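Local structure of calcium-dependent protein kinase, putative (3MSE) at the interface of chains A and B. The protein probably phosphorylates serine and threonine residues of proteins in response to calcium, the chain here being its C-terminal, calcium-binding EF-hand domain. Residues are numbered along the deposited sequence; one frame, centred on the assembly and turned at random. Chains: chain A/B, Calcium-dependent protein kinase, putative.

Contact 1: the interface of chains A and B. Residues chain A 81-82, 84, 98; chain B 13-14, 21, 25.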
# COMPACT_ATOMS: atom_id res chain seq x y z
N ALA A 81 17.73 12.71 10.81
CA ALA A 81 16.60 11.77 10.87
C ALA A 81 16.55 10.84 9.64
O ALA A 81 16.31 9.62 9.77
CB ALA A 81 15.29 12.53 11.01
N LEU A 82 16.76 11.42 8.46
CA LEU A 82 16.79 10.68 7.21
C LEU A 82 17.97 9.69 7.16
O LEU A 82 17.77 8.53 6.77
CB LEU A 82 16.91 11.63 6.01
CG LEU A 82 15.70 12.49 5.64
CD1 LEU A 82 16.01 13.22 4.36
CD2 LEU A 82 14.40 11.63 5.50
N ILE A 84 19.53 7.39 8.56
CA ILE A 84 19.24 6.49 9.66
C ILE A 84 20.43 5.58 9.97
O ILE A 84 20.61 5.15 11.12
CB ILE A 84 17.90 5.76 9.39
CG1 ILE A 84 17.06 5.73 10.65
CG2 ILE A 84 18.06 4.41 8.65
CD1 ILE A 84 15.66 5.98 10.34
N GLY A 98 10.86 9.40 5.09
CA GLY A 98 10.69 10.72 5.71
C GLY A 98 9.73 11.62 4.96
O GLY A 98 9.26 12.61 5.53
N TYR B 13 8.80 14.03 10.74
CA TYR B 13 9.70 12.87 10.82
C TYR B 13 10.92 13.17 11.70
O TYR B 13 11.31 12.35 12.54
CB TYR B 13 10.15 12.51 9.40
CG TYR B 13 10.94 11.22 9.24
CD1 TYR B 13 10.29 9.97 9.24
CD2 TYR B 13 12.30 11.24 8.99
CE1 TYR B 13 11.01 8.79 9.03
CE2 TYR B 13 13.02 10.07 8.80
CZ TYR B 13 12.36 8.84 8.81
OH TYR B 13 13.07 7.68 8.62
N MET B 14 11.49 14.37 11.53
CA MET B 14 12.70 14.77 12.26
C MET B 14 12.52 14.79 13.78
O MET B 14 13.49 14.72 14.50
CB MET B 14 13.20 16.14 11.75
CG MET B 14 12.53 17.38 12.43
SD MET B 14 12.95 18.94 11.59
CE MET B 14 11.97 20.09 12.59
N ASN B 21 11.78 5.66 13.56
CA ASN B 21 12.02 5.86 12.15
C ASN B 21 12.62 4.61 11.47
O ASN B 21 12.37 4.38 10.30
CB ASN B 21 12.88 7.11 11.94
CG ASN B 21 12.11 8.40 12.27
OD1 ASN B 21 10.90 8.37 12.45
ND2 ASN B 21 12.82 9.51 12.36
N ASN B 25 11.09 2.81 8.28
CA ASN B 25 11.85 2.30 7.11
C ASN B 25 11.48 0.86 6.65
O ASN B 25 11.48 0.57 5.46
CB ASN B 25 13.37 2.41 7.32
CG ASN B 25 13.92 3.73 6.84
OD1 ASN B 25 14.47 3.82 5.74
ND2 ASN B 25 13.77 4.78 7.67
O HOH W 1 15.69 8.88 12.28
O HOH W 2 14.94 7.58 6.65

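Contact 2: the interface of chains A and B. Residues chain A 84, 93-94, 96-97; chain B 25, 28-29.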
# COMPACT_ATOMS: atom_id res chain seq x y z
N ILE A 84 19.53 7.39 8.56
CA ILE A 84 19.24 6.49 9.66
C ILE A 84 20.43 5.58 9.97
O ILE A 84 20.61 5.15 11.12
CB ILE A 84 17.90 5.76 9.39
CG1 ILE A 84 17.06 5.73 10.65
CG2 ILE A 84 18.06 4.41 8.65
CD1 ILE A 84 15.66 5.98 10.34
N THR A 93 14.87 4.43 -0.23
CA THR A 93 13.97 3.96 0.81
C THR A 93 13.98 4.89 2.04
O THR A 93 12.94 5.18 2.60
CB THR A 93 14.31 2.49 1.21
OG1 THR A 93 14.07 1.68 0.06
CG2 THR A 93 13.42 2.00 2.34
N GLU A 94 15.16 5.33 2.44
CA GLU A 94 15.30 6.24 3.58
C GLU A 94 14.69 7.64 3.35
O GLU A 94 14.10 8.23 4.27
CB GLU A 94 16.75 6.33 4.00
CG GLU A 94 17.30 4.96 4.47
CD GLU A 94 18.82 4.88 4.49
OE1 GLU A 94 19.34 3.81 4.87
OE2 GLU A 94 19.51 5.88 4.15
N MET A 96 12.26 8.23 1.18
CA MET A 96 10.85 8.07 1.05
C MET A 96 10.15 7.83 2.40
O MET A 96 9.00 8.27 2.60
CB MET A 96 10.61 6.99 -0.01
CG MET A 96 9.93 5.80 0.46
SD MET A 96 8.30 6.17 -0.08
CE MET A 96 7.45 5.19 1.14
N ALA A 97 10.84 7.19 3.33
CA ALA A 97 10.35 7.04 4.69
C ALA A 97 10.04 8.40 5.36
O ALA A 97 9.09 8.52 6.10
CB ALA A 97 11.36 6.27 5.52
N ASN B 25 11.09 2.81 8.28
CA ASN B 25 11.85 2.30 7.11
C ASN B 25 11.48 0.86 6.65
O ASN B 25 11.48 0.57 5.46
CB ASN B 25 13.37 2.41 7.32
CG ASN B 25 13.92 3.73 6.84
OD1 ASN B 25 14.47 3.82 5.74
ND2 ASN B 25 13.77 4.78 7.67
N ALA B 28 8.45 1.37 4.82
CA ALA B 28 8.82 2.06 3.59
C ALA B 28 9.33 1.07 2.55
O ALA B 28 9.08 1.24 1.35
CB ALA B 28 9.86 3.12 3.85
N HIS B 29 10.08 0.07 3.00
CA HIS B 29 10.52 -0.98 2.10
C HIS B 29 9.33 -1.73 1.47
O HIS B 29 9.34 -2.00 0.27
CB HIS B 29 11.48 -1.98 2.76
CG HIS B 29 11.95 -3.02 1.79
ND1 HIS B 29 11.49 -4.33 1.82
CD2 HIS B 29 12.77 -2.93 0.71
CE1 HIS B 29 12.04 -5.00 0.82
NE2 HIS B 29 12.81 -4.18 0.13
O HOH W 3 14.94 7.58 6.65

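Contact 1: the interface of chains A and B
The phenol ring of B:Tyr13 lies flat against the backbone of A:Gly98. The CA of A:Gly98 sits over the middle of one ring face, 3.5 Å from the centroid, in a CH-pi contact. On the opposite face lies the amide nitrogen ND2 of B:Asn21. A bond from this ND2 to O of B:Tyr13 keeps the amide there, the donor about 43° out of the carbonyl plane. CG of B:Tyr13 stands anti to the backbone N (chi1 -172°), which carries the ring off the end of its helix towards chain A. CE2 of B:Tyr13 comes 3.5 Å from the carbonyl O of A:Ala81. CB of A:Ala81 is 3.8 Å from CD2 of the ring and also touches CA of B:Met14. CD2 of A:Leu82 adds a slighter contact. CD1 of A:Ile84 packs on CB of B:Asn21 at 3.4 Å and also reaches the amide of B:Asn25.

The looser part is bridged by water. One water joins OH of B:Tyr13 at 2.7 Å to O of A:Leu82 and ND2 of B:Asn25. Another, beside the B:Asn21 amide, links ND2 to O of A:Ala81. ND2 of B:Asn25 also bonds O of B:Asn21 at 3.0 Å, nearly straight at 178°. In this dimer, perhaps not the biological one, helix 4-13 and the start of helix 18-48 of chain B meet EF-hand-region helices 72-82 and 92-99 of chain A and the loop after the first.

Contact 2: the interface of chains A and B
B:Asn25 and B:Ala28 of the long helix 18-48 pack against helix 92-99 of chain A, which belongs to an EF-hand pair of this CDPK family protein. CB of A:Ala97 touches the amide of B:Asn25, 3.6 Å from its ND2. The same methyl meets CB of B:Ala28 at 3.9 Å. The carbonyl oxygen OD1 of B:Asn25 turns to the other side, towards A:Glu94, and lies 3.3 Å from its CG. This contact uses the aliphatic stem of the glutamate. The planes of its carboxylate and of the B:Asn25 amide are 71° apart. The water that also meets B:Tyr13 and A:Leu82 bridges ND2 of B:Asn25 to the carbonyl O of A:Glu94, 2.6 Å from that O.

CG2 of A:Thr93 points at the backbone of the long helix. It is 3.9 Å from N of B:His29 and equally near O of B:Asn25. It stands anti to the backbone N of its own residue, while OG1 lies beside that N (chi1 -64°). This turns the methyl, not the hydroxyl, to chain B. CG2 of A:Thr93 also packs on CB of B:Ala28, at 4.0 Å. The methyl CE of A:Met96 reaches B:Ala28 more distantly, at the end of a chain bent at chi2.

Farther out, O of B:Asn21, one turn back in the helix, takes one N-H of the B:Asn25 amide, and the water takes the other. Together they set the rotation of the amide, which puts OD1 towards A:Glu94.

Contact 1 and contact 2 are neighbouring patches of one interface, with the centres of their C-alpha atoms about 7 Å apart. They share A:Ile84, B:Asn25 and one bridging water. Both use helix 92-99 of chain A and helix 18-48 of chain B. Contact 1 adds helix 4-13 of chain B and helix 72-82 of chain A, whereas contact 2 follows the long helix further along. Together they lay the N-terminal segment of one chain against the EF-hand region of the other. The two-fold repeats this with the chains exchanged. The dimer may owe its existence to crystallisation.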